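Methylmalonyl-CoA carboxyltransferase 12S subunit (Propionibacterium freudenreichii, PDB 1ON3) transfers the carboxyl group of methylmalonyl-CoA to the biotin of the 1.3S subunit, yielding propanoyl-CoA, as the hexameric core of transcarboxylase. Local coordinates at residues E[102-107]-E[136-141]; E[176-181]-E[198-203]; E[440-445]-E[465-470]. All blocks are in the same frame, centred on the assembly; numbering follows the deposited sequence.

Contact 1 of 3, residues E[102-107]-E[136-141]. With MCA (methylmalonyl-coenzyme A), chain T.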
loop_
_atom_site.group_PDB
_atom_site.type_symbol
_atom_site.label_atom_id
_atom_site.label_comp_id
_atom_site.label_asym_id
_atom_site.label_seq_id
_atom_site.Cartn_x
_atom_site.Cartn_y
_atom_site.Cartn_z
ATOM N N GLN E 102 31.034 17.363 19.260
ATOM C CA GLN E 102 31.304 18.791 19.418
ATOM C C GLN E 102 32.685 19.042 19.986
ATOM O O GLN E 102 33.155 18.320 20.875
ATOM C CB GLN E 102 30.245 19.448 20.316
ATOM C CG GLN E 102 28.908 19.635 19.618
ATOM C CD GLN E 102 27.869 20.317 20.490
ATOM O OE1 GLN E 102 27.663 19.926 21.636
ATOM N NE2 GLN E 102 27.195 21.327 19.942
ATOM N N ASP E 103 33.322 20.090 19.469
ATOM C CA ASP E 103 34.665 20.459 19.876
ATOM C C ASP E 103 34.612 21.726 20.724
ATOM O O ASP E 103 34.551 22.846 20.200
ATOM C CB ASP E 103 35.532 20.692 18.636
ATOM C CG ASP E 103 36.987 20.909 18.978
ATOM O OD1 ASP E 103 37.306 21.021 20.177
ATOM O OD2 ASP E 103 37.812 20.972 18.046
ATOM N N PHE E 104 34.629 21.534 22.039
ATOM C CA PHE E 104 34.592 22.647 22.974
ATOM C C PHE E 104 35.796 23.600 22.840
ATOM O O PHE E 104 35.700 24.763 23.220
ATOM C CB PHE E 104 34.530 22.118 24.409
ATOM C CG PHE E 104 34.312 23.191 25.435
ATOM C CD1 PHE E 104 33.050 23.752 25.612
ATOM C CD2 PHE E 104 35.382 23.687 26.182
ATOM C CE1 PHE E 104 32.846 24.788 26.505
ATOM C CE2 PHE E 104 35.191 24.731 27.083
ATOM C CZ PHE E 104 33.919 25.284 27.244
ATOM N N THR E 105 36.923 23.117 22.320
ATOM C CA THR E 105 38.110 23.977 22.165
ATOM C C THR E 105 37.920 25.034 21.080
ATOM O O THR E 105 38.747 25.936 20.923
ATOM C CB THR E 105 39.386 23.168 21.802
ATOM O OG1 THR E 105 39.309 22.716 20.443
ATOM C CG2 THR E 105 39.547 21.975 22.736
ATOM N N VAL E 106 36.828 24.918 20.330
ATOM C CA VAL E 106 36.538 25.868 19.267
ATOM C C VAL E 106 35.327 26.724 19.647
ATOM O O VAL E 106 34.179 26.277 19.575
ATOM C CB VAL E 106 36.298 25.117 17.943
ATOM C CG1 VAL E 106 35.791 26.067 16.884
ATOM C CG2 VAL E 106 37.605 24.457 17.494
ATOM N N MET E 107 35.595 27.954 20.076
ATOM C CA MET E 107 34.535 28.873 20.484
ATOM C C MET E 107 33.568 28.222 21.485
ATOM O O MET E 107 32.343 28.341 21.373
ATOM C CB MET E 107 33.774 29.381 19.255
ATOM C CG MET E 107 34.554 30.384 18.389
ATOM S SD MET E 107 33.530 31.208 17.107
ATOM C CE MET E 107 32.581 32.416 18.070
ATOM N N PHE E 136 28.172 13.307 20.657
ATOM C CA PHE E 136 28.863 13.757 21.877
ATOM C C PHE E 136 28.651 15.276 21.953
ATOM O O PHE E 136 29.105 16.026 21.073
ATOM C CB PHE E 136 30.375 13.489 21.826
ATOM C CG PHE E 136 30.763 12.036 21.987
ATOM C CD1 PHE E 136 30.908 11.213 20.877
ATOM C CD2 PHE E 136 31.058 11.517 23.247
ATOM C CE1 PHE E 136 31.354 9.890 21.018
ATOM C CE2 PHE E 136 31.503 10.206 23.401
ATOM C CZ PHE E 136 31.654 9.388 22.280
ATOM N N TYR E 137 27.935 15.712 22.986
ATOM C CA TYR E 137 27.630 17.123 23.220
ATOM C C TYR E 137 28.643 17.727 24.208
ATOM O O TYR E 137 28.941 17.134 25.236
ATOM C CB TYR E 137 26.227 17.246 23.821
ATOM C CG TYR E 137 25.116 16.813 22.901
ATOM C CD1 TYR E 137 24.385 17.748 22.181
ATOM C CD2 TYR E 137 24.752 15.468 22.798
ATOM C CE1 TYR E 137 23.304 17.368 21.381
ATOM C CE2 TYR E 137 23.674 15.067 22.000
ATOM C CZ TYR E 137 22.953 16.018 21.298
ATOM O OH TYR E 137 21.883 15.639 20.520
ATOM N N ASP E 138 29.137 18.923 23.908
ATOM C CA ASP E 138 30.127 19.592 24.744
ATOM C C ASP E 138 30.033 21.015 24.205
ATOM O O ASP E 138 30.836 21.405 23.359
ATOM C CB ASP E 138 31.512 18.992 24.441
ATOM C CG ASP E 138 32.551 19.344 25.496
ATOM O OD1 ASP E 138 32.281 20.264 26.287
ATOM O OD2 ASP E 138 33.633 18.710 25.516
ATOM N N SER E 139 29.070 21.793 24.699
ATOM C CA SER E 139 28.842 23.120 24.131
ATOM C C SER E 139 28.229 24.201 25.018
ATOM O O SER E 139 27.474 23.920 25.939
ATOM C CB SER E 139 27.944 22.940 22.891
ATOM O OG SER E 139 27.352 24.151 22.451
ATOM N N GLY E 140 28.526 25.452 24.678
ATOM C CA GLY E 140 27.972 26.584 25.405
ATOM C C GLY E 140 26.627 27.014 24.831
ATOM O O GLY E 140 26.096 28.065 25.199
ATOM N N GLY E 141 26.073 26.206 23.926
ATOM C CA GLY E 141 24.784 26.530 23.326
ATOM C C GLY E 141 24.857 27.194 21.950
ATOM O O GLY E 141 25.882 27.139 21.280
HETATM C C8 MCA T . 30.642 29.795 25.337
HETATM N N9 MCA T . 31.376 30.593 24.454
HETATM C C4 MCA T . 30.436 31.064 23.553
HETATM C C5 MCA T . 29.203 30.507 23.966
HETATM N N7 MCA T . 29.359 29.715 25.089
HETATM N N3 MCA T . 30.633 31.906 22.458
HETATM C C2 MCA T . 29.462 32.166 21.779
HETATM N N1 MCA T . 28.212 31.682 22.086
HETATM C C6 MCA T . 28.042 30.839 23.183
HETATM N N6 MCA T . 26.810 30.389 23.441
HETATM C "C1'" MCA T . 32.701 30.902 24.390
HETATM C "C2'" MCA T . 33.064 31.800 25.577
HETATM O "O2'" MCA T . 32.809 33.147 25.292
HETATM C "C3'" MCA T . 34.508 31.426 25.803
HETATM O "O3'" MCA T . 35.337 32.237 24.989
HETATM C "C4'" MCA T . 34.621 29.934 25.438
HETATM O "O4'" MCA T . 33.472 29.708 24.534
HETATM C "C5'" MCA T . 34.451 28.871 26.596
HETATM O "O5'" MCA T . 34.227 29.478 27.614
HETATM P P1 MCA T . 34.461 29.777 28.949
HETATM O O11 MCA T . 33.686 30.785 29.455
HETATM O O12 MCA T . 35.760 30.012 28.744
HETATM O O6 MCA T . 34.118 28.557 29.987
HETATM P P2 MCA T . 33.731 27.669 30.902
HETATM O O21 MCA T . 34.178 28.588 31.838
HETATM O O22 MCA T . 34.089 26.312 30.795
HETATM O O7 MCA T . 32.135 27.809 30.892
HETATM C CPB MCA T . 31.437 27.609 29.935
HETATM C CPA MCA T . 29.931 27.774 29.838
HETATM C CP7 MCA T . 29.972 29.299 29.593
HETATM C CP9 MCA T . 29.173 27.200 31.059
HETATM C CP8 MCA T . 29.459 26.991 28.587
HETATM O OP3 MCA T . 30.610 29.633 28.580
HETATM C CP6 MCA T . 28.784 30.053 29.408
HETATM O OP2 MCA T . 27.880 29.974 30.318
HETATM N NP2 MCA T . 28.604 30.861 28.184
HETATM C CP5 MCA T . 27.247 30.986 27.768
HETATM C CP4 MCA T . 25.969 30.343 27.755
HETATM C CP3 MCA T . 24.792 30.780 27.023
HETATM O OP1 MCA T . 24.592 32.076 27.375
HETATM N NP1 MCA T . 23.836 30.187 26.080
HETATM C CP2 MCA T . 22.848 31.143 25.663
HETATM C CP1 MCA T . 22.064 30.497 24.601
HETATM P P3 MCA T . 36.926 32.590 24.733
HETATM O O31 MCA T . 36.953 33.230 26.088
HETATM O O32 MCA T . 36.995 33.596 23.622
HETATM O O33 MCA T . 37.936 31.474 24.651
HETATM S S MCA T . 20.929 31.319 23.983
HETATM C CS1 MCA T . 20.759 29.926 23.142
HETATM O OS1 MCA T . 21.361 28.815 23.123
HETATM C CS2 MCA T . 19.418 29.518 23.214
HETATM C CS3 MCA T . 18.768 29.389 22.067
HETATM C CS4 MCA T . 18.427 29.050 24.320
HETATM O OS4 MCA T . 17.208 29.172 24.196
HETATM O OS5 MCA T . 18.955 28.565 25.312
HETATM O O HOH W 1 34.847 18.892 22.907
#
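Two neighbouring parallel strands of the N-terminal crotonase-like sheet run out into loops that hold coenzyme A: Gln102, at the end of strand 95-102, and Phe104, in the loop after it, meet Phe136 to Ser139 of strand 133-139. Where the strands part, the bond from Gln102 N to Phe136 O (3.0 Å) is almost straight. The Gln102 side chain then prolongs the pairing, its OE1 standing in for a backbone carbonyl: CG lies anti to the carbonyl carbon (chi1 -74°), and the extended chain carries OE1 to Asp138 N, which donates over 2.9 Å from 24° off the amide plane. NE2 turns to Gln115, so the buried amide is used at both ends. An alanine here would probably leave Asp138 N without its acceptor and open a gap beside Ser139 CB. Asp138 OD1 packs 3.5 Å from Phe104 CB, its carboxylate nearly parallel to the phenyl ring, while OD2 binds Arg49 and a water that also joins Gln102 O to Phe104 N. At the strand's end, Ser139 OG accepts from Gly141 N in an ST turn, and Gly140 O receives adenine N6 at 3.0 Å. Gly140 suits its place, since a CB would collide with adenine N7; Phe104 CZ lies 3.7 Å from the coenzyme's C5'. Strand 170-175 flanks 133-139 on the side away from 95-102, and helices 32-40 and 46-53 pack against Phe104 and Phe136 respectively.

Contact 2 of 3, residues E[176-181]-E[198-203]; sequences GPCAGG and AHMFIT. With MCA (methylmalonyl-coenzyme A), chain T; DXX (methylmalonic acid), chain U.
Strands 177-179 and 199-201 run side by side, their short axes 4.8 Å apart at closest and 11° from parallel, joined by His199 N to Gly176 O, a weak bond from Phe201 N to Cys178 O, and a third at Gly180. This last, from Gly180 N to Phe201 O, is the shortest at 2.8 Å. His199 N approaches Gly176 O from well above its carbonyl plane, a sign of irregular pairing. CA-H...O contacts supplement it, the straightest from Gly180 CA to Ile202 O at 3.4 Å. On one face Cys178 CB meets Met200 CB at 4.1 Å; on the other the Phe201 ring swings back over the first strand, its CG held between backbone N and carbonyl carbon (chi1 44°), to bring CE1 within 3.8 Å of Ala179 CB. Small alanine suits that place, its CB touched by both the ring and the coenzyme's CP4. Ile202 bends its CD1 to 3.6 Å from Gly180 O, and its backbone N is bound by Glu380 of the second subunit. Gly180 has backbone angles that call for glycine, and a CB there would also strike the methylmalonyl carboxylate. That carboxylate is gripped by Gly181 N, which donates almost straight to OS5 of methylmalonyl-CoA at 2.7 Å. Free methylmalonic acid lies alongside, its CB 3.3 Å from Ile202 O. Glycine-rich backbone N-H groups lining an acyl-CoA pocket are consistent with the crotonase-type fold, here used on the carboxylate at what is probably the carboxyl-transfer site, to which the second subunit contributes.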
loop_
_atom_site.group_PDB
_atom_site.type_symbol
_atom_site.label_atom_id
_atom_site.label_comp_id
_atom_site.label_asym_id
_atom_site.label_seq_id
_atom_site.Cartn_x
_atom_site.Cartn_y
_atom_site.Cartn_z
ATOM N N GLY E 176 30.354 17.518 28.566
ATOM C CA GLY E 176 30.827 18.847 28.897
ATOM C C GLY E 176 29.587 19.679 29.127
ATOM O O GLY E 176 28.527 19.130 29.470
ATOM N N PRO E 177 29.668 21.008 28.958
ATOM C CA PRO E 177 28.474 21.823 29.169
ATOM C C PRO E 177 27.461 21.574 28.058
ATOM O O PRO E 177 27.805 21.091 26.976
ATOM C CB PRO E 177 29.005 23.258 29.093
ATOM C CG PRO E 177 30.421 23.130 29.508
ATOM C CD PRO E 177 30.862 21.858 28.829
ATOM N N CYS E 178 26.218 21.919 28.354
ATOM C CA CYS E 178 25.090 21.836 27.432
ATOM C C CYS E 178 24.198 22.921 28.008
ATOM O O CYS E 178 23.191 22.657 28.675
ATOM C CB CYS E 178 24.399 20.473 27.501
ATOM S SG CYS E 178 23.217 20.234 26.123
ATOM N N ALA E 179 24.600 24.162 27.755
ATOM C CA ALA E 179 23.905 25.329 28.289
ATOM C C ALA E 179 22.753 25.873 27.466
ATOM O O ALA E 179 22.956 26.404 26.365
ATOM C CB ALA E 179 24.920 26.441 28.544
ATOM N N GLY E 180 21.547 25.756 28.012
ATOM C CA GLY E 180 20.378 26.274 27.338
ATOM C C GLY E 180 19.542 25.311 26.512
ATOM O O GLY E 180 19.568 24.096 26.709
ATOM N N GLY E 181 18.791 25.885 25.579
ATOM C CA GLY E 181 17.926 25.109 24.709
ATOM C C GLY E 181 18.612 23.981 23.967
ATOM O O GLY E 181 17.941 23.071 23.497
ATOM N N ALA E 198 30.060 16.715 33.047
ATOM C CA ALA E 198 29.060 17.449 32.274
ATOM C C ALA E 198 28.018 18.189 33.094
ATOM O O ALA E 198 27.822 17.913 34.273
ATOM C CB ALA E 198 28.353 16.494 31.297
ATOM N N HIS E 199 27.372 19.157 32.450
ATOM C CA HIS E 199 26.296 19.925 33.061
ATOM C C HIS E 199 25.287 20.243 31.968
ATOM O O HIS E 199 25.648 20.478 30.811
ATOM C CB HIS E 199 26.822 21.205 33.725
ATOM C CG HIS E 199 27.748 20.939 34.872
ATOM N ND1 HIS E 199 29.107 20.779 34.708
ATOM C CD2 HIS E 199 27.498 20.708 36.184
ATOM C CE1 HIS E 199 29.655 20.454 35.867
ATOM N NE2 HIS E 199 28.699 20.403 36.780
ATOM N N MET E 200 24.015 20.232 32.333
ATOM C CA MET E 200 22.947 20.484 31.382
ATOM C C MET E 200 21.824 21.238 32.092
ATOM O O MET E 200 21.493 20.932 33.232
ATOM C CB MET E 200 22.439 19.133 30.854
ATOM C CG MET E 200 21.279 19.188 29.892
ATOM S SD MET E 200 21.118 17.599 29.006
ATOM C CE MET E 200 20.366 16.543 30.271
ATOM N N PHE E 201 21.254 22.235 31.424
ATOM C CA PHE E 201 20.157 23.003 32.006
ATOM C C PHE E 201 19.561 23.962 30.985
ATOM O O PHE E 201 20.222 24.341 30.011
ATOM C CB PHE E 201 20.626 23.767 33.256
ATOM C CG PHE E 201 21.960 24.441 33.102
ATOM C CD1 PHE E 201 22.135 25.480 32.188
ATOM C CD2 PHE E 201 23.046 24.032 33.872
ATOM C CE1 PHE E 201 23.378 26.104 32.044
ATOM C CE2 PHE E 201 24.292 24.646 33.739
ATOM C CZ PHE E 201 24.461 25.683 32.824
ATOM N N ILE E 202 18.299 24.316 31.182
ATOM C CA ILE E 202 17.640 25.234 30.262
ATOM C C ILE E 202 18.049 26.648 30.660
ATOM O O ILE E 202 18.379 27.467 29.808
ATOM C CB ILE E 202 16.102 25.090 30.319
ATOM C CG1 ILE E 202 15.685 23.763 29.663
ATOM C CG2 ILE E 202 15.437 26.259 29.602
ATOM C CD1 ILE E 202 16.362 23.512 28.298
ATOM N N THR E 203 18.029 26.920 31.963
ATOM C CA THR E 203 18.425 28.229 32.475
ATOM C C THR E 203 19.601 28.063 33.443
ATOM O O THR E 203 19.567 27.219 34.344
ATOM C CB THR E 203 17.255 28.919 33.194
ATOM O OG1 THR E 203 16.114 28.928 32.329
ATOM C CG2 THR E 203 17.617 30.362 33.546
HETATM C C8 MCA T . 30.642 29.795 25.337
HETATM N N9 MCA T . 31.376 30.593 24.454
HETATM C C4 MCA T . 30.436 31.064 23.553
HETATM C C5 MCA T . 29.203 30.507 23.966
HETATM N N7 MCA T . 29.359 29.715 25.089
HETATM N N3 MCA T . 30.633 31.906 22.458
HETATM C C2 MCA T . 29.462 32.166 21.779
HETATM N N1 MCA T . 28.212 31.682 22.086
HETATM C C6 MCA T . 28.042 30.839 23.183
HETATM N N6 MCA T . 26.810 30.389 23.441
HETATM C "C1'" MCA T . 32.701 30.902 24.390
HETATM C "C2'" MCA T . 33.064 31.800 25.577
HETATM O "O2'" MCA T . 32.809 33.147 25.292
HETATM C "C3'" MCA T . 34.508 31.426 25.803
HETATM O "O3'" MCA T . 35.337 32.237 24.989
HETATM C "C4'" MCA T . 34.621 29.934 25.438
HETATM O "O4'" MCA T . 33.472 29.708 24.534
HETATM C "C5'" MCA T . 34.451 28.871 26.596
HETATM O "O5'" MCA T . 34.227 29.478 27.614
HETATM P P1 MCA T . 34.461 29.777 28.949
HETATM O O11 MCA T . 33.686 30.785 29.455
HETATM O O12 MCA T . 35.760 30.012 28.744
HETATM O O6 MCA T . 34.118 28.557 29.987
HETATM P P2 MCA T . 33.731 27.669 30.902
HETATM O O21 MCA T . 34.178 28.588 31.838
HETATM O O22 MCA T . 34.089 26.312 30.795
HETATM O O7 MCA T . 32.135 27.809 30.892
HETATM C CPB MCA T . 31.437 27.609 29.935
HETATM C CPA MCA T . 29.931 27.774 29.838
HETATM C CP7 MCA T . 29.972 29.299 29.593
HETATM C CP9 MCA T . 29.173 27.200 31.059
HETATM C CP8 MCA T . 29.459 26.991 28.587
HETATM O OP3 MCA T . 30.610 29.633 28.580
HETATM C CP6 MCA T . 28.784 30.053 29.408
HETATM O OP2 MCA T . 27.880 29.974 30.318
HETATM N NP2 MCA T . 28.604 30.861 28.184
HETATM C CP5 MCA T . 27.247 30.986 27.768
HETATM C CP4 MCA T . 25.969 30.343 27.755
HETATM C CP3 MCA T . 24.792 30.780 27.023
HETATM O OP1 MCA T . 24.592 32.076 27.375
HETATM N NP1 MCA T . 23.836 30.187 26.080
HETATM C CP2 MCA T . 22.848 31.143 25.663
HETATM C CP1 MCA T . 22.064 30.497 24.601
HETATM P P3 MCA T . 36.926 32.590 24.733
HETATM O O31 MCA T . 36.953 33.230 26.088
HETATM O O32 MCA T . 36.995 33.596 23.622
HETATM O O33 MCA T . 37.936 31.474 24.651
HETATM S S MCA T . 20.929 31.319 23.983
HETATM C CS1 MCA T . 20.759 29.926 23.142
HETATM O OS1 MCA T . 21.361 28.815 23.123
HETATM C CS2 MCA T . 19.418 29.518 23.214
HETATM C CS3 MCA T . 18.768 29.389 22.067
HETATM C CS4 MCA T . 18.427 29.050 24.320
HETATM O OS4 MCA T . 17.208 29.172 24.196
HETATM O OS5 MCA T . 18.955 28.565 25.312
HETATM C C1 DXX U . 19.418 32.024 29.001
HETATM O O1 DXX U . 20.056 32.922 28.276
HETATM C CA DXX U . 19.875 30.894 29.014
HETATM C CB DXX U . 19.148 30.198 28.046
HETATM C C DXX U . 20.909 30.269 29.790
HETATM O O DXX U . 20.883 30.647 30.981
HETATM O O2 DXX U . 21.726 29.443 29.341
#

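Contact 3 of 3, residues E[440-445]-E[465-470]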
loop_
_atom_site.group_PDB
_atom_site.type_symbol
_atom_site.label_atom_id
_atom_site.label_comp_id
_atom_site.label_asym_id
_atom_site.label_seq_id
_atom_site.Cartn_x
_atom_site.Cartn_y
_atom_site.Cartn_z
ATOM N N GLY E 440 -7.069 -5.748 48.016
ATOM C CA GLY E 440 -6.810 -6.691 49.099
ATOM C C GLY E 440 -8.071 -7.292 49.699
ATOM O O GLY E 440 -9.068 -6.599 49.863
ATOM N N ALA E 441 -8.034 -8.579 50.030
ATOM C CA ALA E 441 -9.204 -9.248 50.601
ATOM C C ALA E 441 -9.778 -8.487 51.791
ATOM O O ALA E 441 -10.996 -8.368 51.926
ATOM C CB ALA E 441 -8.853 -10.678 51.017
ATOM N N GLU E 442 -8.910 -7.964 52.649
ATOM C CA GLU E 442 -9.377 -7.227 53.818
ATOM C C GLU E 442 -10.129 -5.960 53.441
ATOM O O GLU E 442 -11.214 -5.701 53.958
ATOM C CB GLU E 442 -8.210 -6.852 54.730
ATOM C CG GLU E 442 -8.642 -6.026 55.927
ATOM C CD GLU E 442 -7.492 -5.680 56.847
ATOM O OE1 GLU E 442 -7.730 -4.980 57.855
ATOM O OE2 GLU E 442 -6.352 -6.106 56.564
ATOM N N GLY E 443 -9.537 -5.168 52.554
ATOM C CA GLY E 443 -10.166 -3.929 52.123
ATOM C C GLY E 443 -11.508 -4.174 51.464
ATOM O O GLY E 443 -12.467 -3.425 51.678
ATOM N N ALA E 444 -11.579 -5.226 50.656
ATOM C CA ALA E 444 -12.818 -5.573 49.980
ATOM C C ALA E 444 -13.877 -5.899 51.029
ATOM O O ALA E 444 -14.928 -5.258 51.088
ATOM C CB ALA E 444 -12.601 -6.772 49.066
ATOM N N ALA E 445 -13.577 -6.895 51.859
ATOM C CA ALA E 445 -14.470 -7.357 52.919
ATOM C C ALA E 445 -15.156 -6.227 53.677
ATOM O O ALA E 445 -16.371 -6.256 53.877
ATOM C CB ALA E 445 -13.701 -8.236 53.898
ATOM N N GLU E 465 -13.761 -14.700 58.625
ATOM C CA GLU E 465 -14.419 -15.697 57.787
ATOM C C GLU E 465 -14.604 -15.186 56.348
ATOM O O GLU E 465 -14.284 -15.880 55.378
ATOM C CB GLU E 465 -15.789 -16.057 58.377
ATOM C CG GLU E 465 -16.759 -16.683 57.377
ATOM C CD GLU E 465 -16.247 -17.995 56.804
ATOM O OE1 GLU E 465 -16.870 -18.521 55.851
ATOM O OE2 GLU E 465 -15.223 -18.503 57.314
ATOM N N LYS E 466 -15.129 -13.973 56.227
ATOM C CA LYS E 466 -15.373 -13.358 54.923
ATOM C C LYS E 466 -14.091 -13.003 54.184
ATOM O O LYS E 466 -14.004 -13.162 52.961
ATOM C CB LYS E 466 -16.244 -12.113 55.090
ATOM C CG LYS E 466 -17.669 -12.452 55.494
ATOM C CD LYS E 466 -18.284 -13.383 54.457
ATOM C CE LYS E 466 -19.688 -13.818 54.831
ATOM N NZ LYS E 466 -20.313 -14.643 53.752
ATOM N N ILE E 467 -13.101 -12.519 54.922
ATOM C CA ILE E 467 -11.826 -12.173 54.322
ATOM C C ILE E 467 -11.220 -13.445 53.734
ATOM O O ILE E 467 -10.715 -13.449 52.610
ATOM C CB ILE E 467 -10.881 -11.563 55.371
ATOM C CG1 ILE E 467 -11.346 -10.138 55.689
ATOM C CG2 ILE E 467 -9.433 -11.611 54.873
ATOM C CD1 ILE E 467 -10.581 -9.466 56.794
ATOM N N GLU E 468 -11.296 -14.525 54.502
ATOM C CA GLU E 468 -10.783 -15.826 54.084
ATOM C C GLU E 468 -11.516 -16.263 52.816
ATOM O O GLU E 468 -10.895 -16.712 51.853
ATOM C CB GLU E 468 -11.007 -16.838 55.214
ATOM C CG GLU E 468 -10.450 -18.236 54.984
ATOM C CD GLU E 468 -8.947 -18.256 54.740
ATOM O OE1 GLU E 468 -8.237 -17.347 55.229
ATOM O OE2 GLU E 468 -8.476 -19.199 54.068
ATOM N N GLU E 469 -12.840 -16.116 52.833
ATOM C CA GLU E 469 -13.704 -16.463 51.710
ATOM C C GLU E 469 -13.327 -15.707 50.441
ATOM O O GLU E 469 -13.194 -16.304 49.372
ATOM C CB GLU E 469 -15.162 -16.138 52.035
ATOM C CG GLU E 469 -15.849 -17.111 52.976
ATOM C CD GLU E 469 -17.319 -16.774 53.169
ATOM O OE1 GLU E 469 -18.017 -16.546 52.155
ATOM O OE2 GLU E 469 -17.779 -16.743 54.327
ATOM N N TYR E 470 -13.174 -14.395 50.574
ATOM C CA TYR E 470 -12.824 -13.527 49.450
ATOM C C TYR E 470 -11.442 -13.897 48.906
ATOM O O TYR E 470 -11.262 -14.066 47.703
ATOM C CB TYR E 470 -12.830 -12.066 49.900
ATOM C CG TYR E 470 -12.811 -11.060 48.760
ATOM C CD1 TYR E 470 -13.993 -10.688 48.103
ATOM C CD2 TYR E 470 -11.609 -10.483 48.333
ATOM C CE1 TYR E 470 -13.981 -9.761 47.048
ATOM C CE2 TYR E 470 -11.581 -9.559 47.278
ATOM C CZ TYR E 470 -12.770 -9.204 46.640
ATOM O OH TYR E 470 -12.742 -8.296 45.600
#
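This is an apolar helix-helix contact in the C-terminal half of the chain, where the start of helix 441-448 meets the middle of helix 459-474 around Ala441, Ile467 and Tyr470. The short segment axes come within 8.6 Å, their N-to-C directions 120° apart. Alanines make the close approach possible: Ala441 CB rests against Ile467 O at 3.7 Å, and its CA lies 3.5 Å from Tyr470 CD2. One turn on, Ala444 CB sits over a face of the Tyr470 ring, placed there by a CG anti to the backbone N (chi1 -166°), in a CH-pi contact 3.6 Å from the centroid and shifted toward the rim at CZ. Ile467 fills the other side of the interface, side by side with Glu442: its CG1 touches Ala445 CB at 3.5 Å, and CD1 reaches Glu442 CG at 4.0 Å. Glu442 lends its aliphatic part to the packing and suits this exposed edge. Tyr470 OH passes beyond Ala444 to bond Ile144 O of the second subunit, while Phe474 meets the ring edge-to-face. Along helix 459-474, Lys466 forms a long, weak salt bridge with Glu469, and Glu468, pointing away, pairs with Lys7 of a third subunit. Between the helices the contact therefore relies on shape and dispersion, whereas Tyr470 OH and Glu468 bond to other subunits; tyrosine serves both roles.

All three contacts are largely buried, but contact 3 keeps a charged, partly exposed margin. Contacts 1 and 2 adjoin in the N-terminal half, their centres 11 Å apart: a probable bond from Ser139 N to Pro177 O joins them, and both line the same coenzyme A pocket, the first mainly at its adenine, the second from the pantetheine arm to the acyl carboxylate. Contact 3 lies in the C-terminal half, with nearest atoms about 40 Å from contact 2, yet it too is near a coenzyme A molecule, and both contacts touch the second subunit. Chemistry follows place: backbone and amide bonds with glycines at the strand ends, alanine packing between the helices.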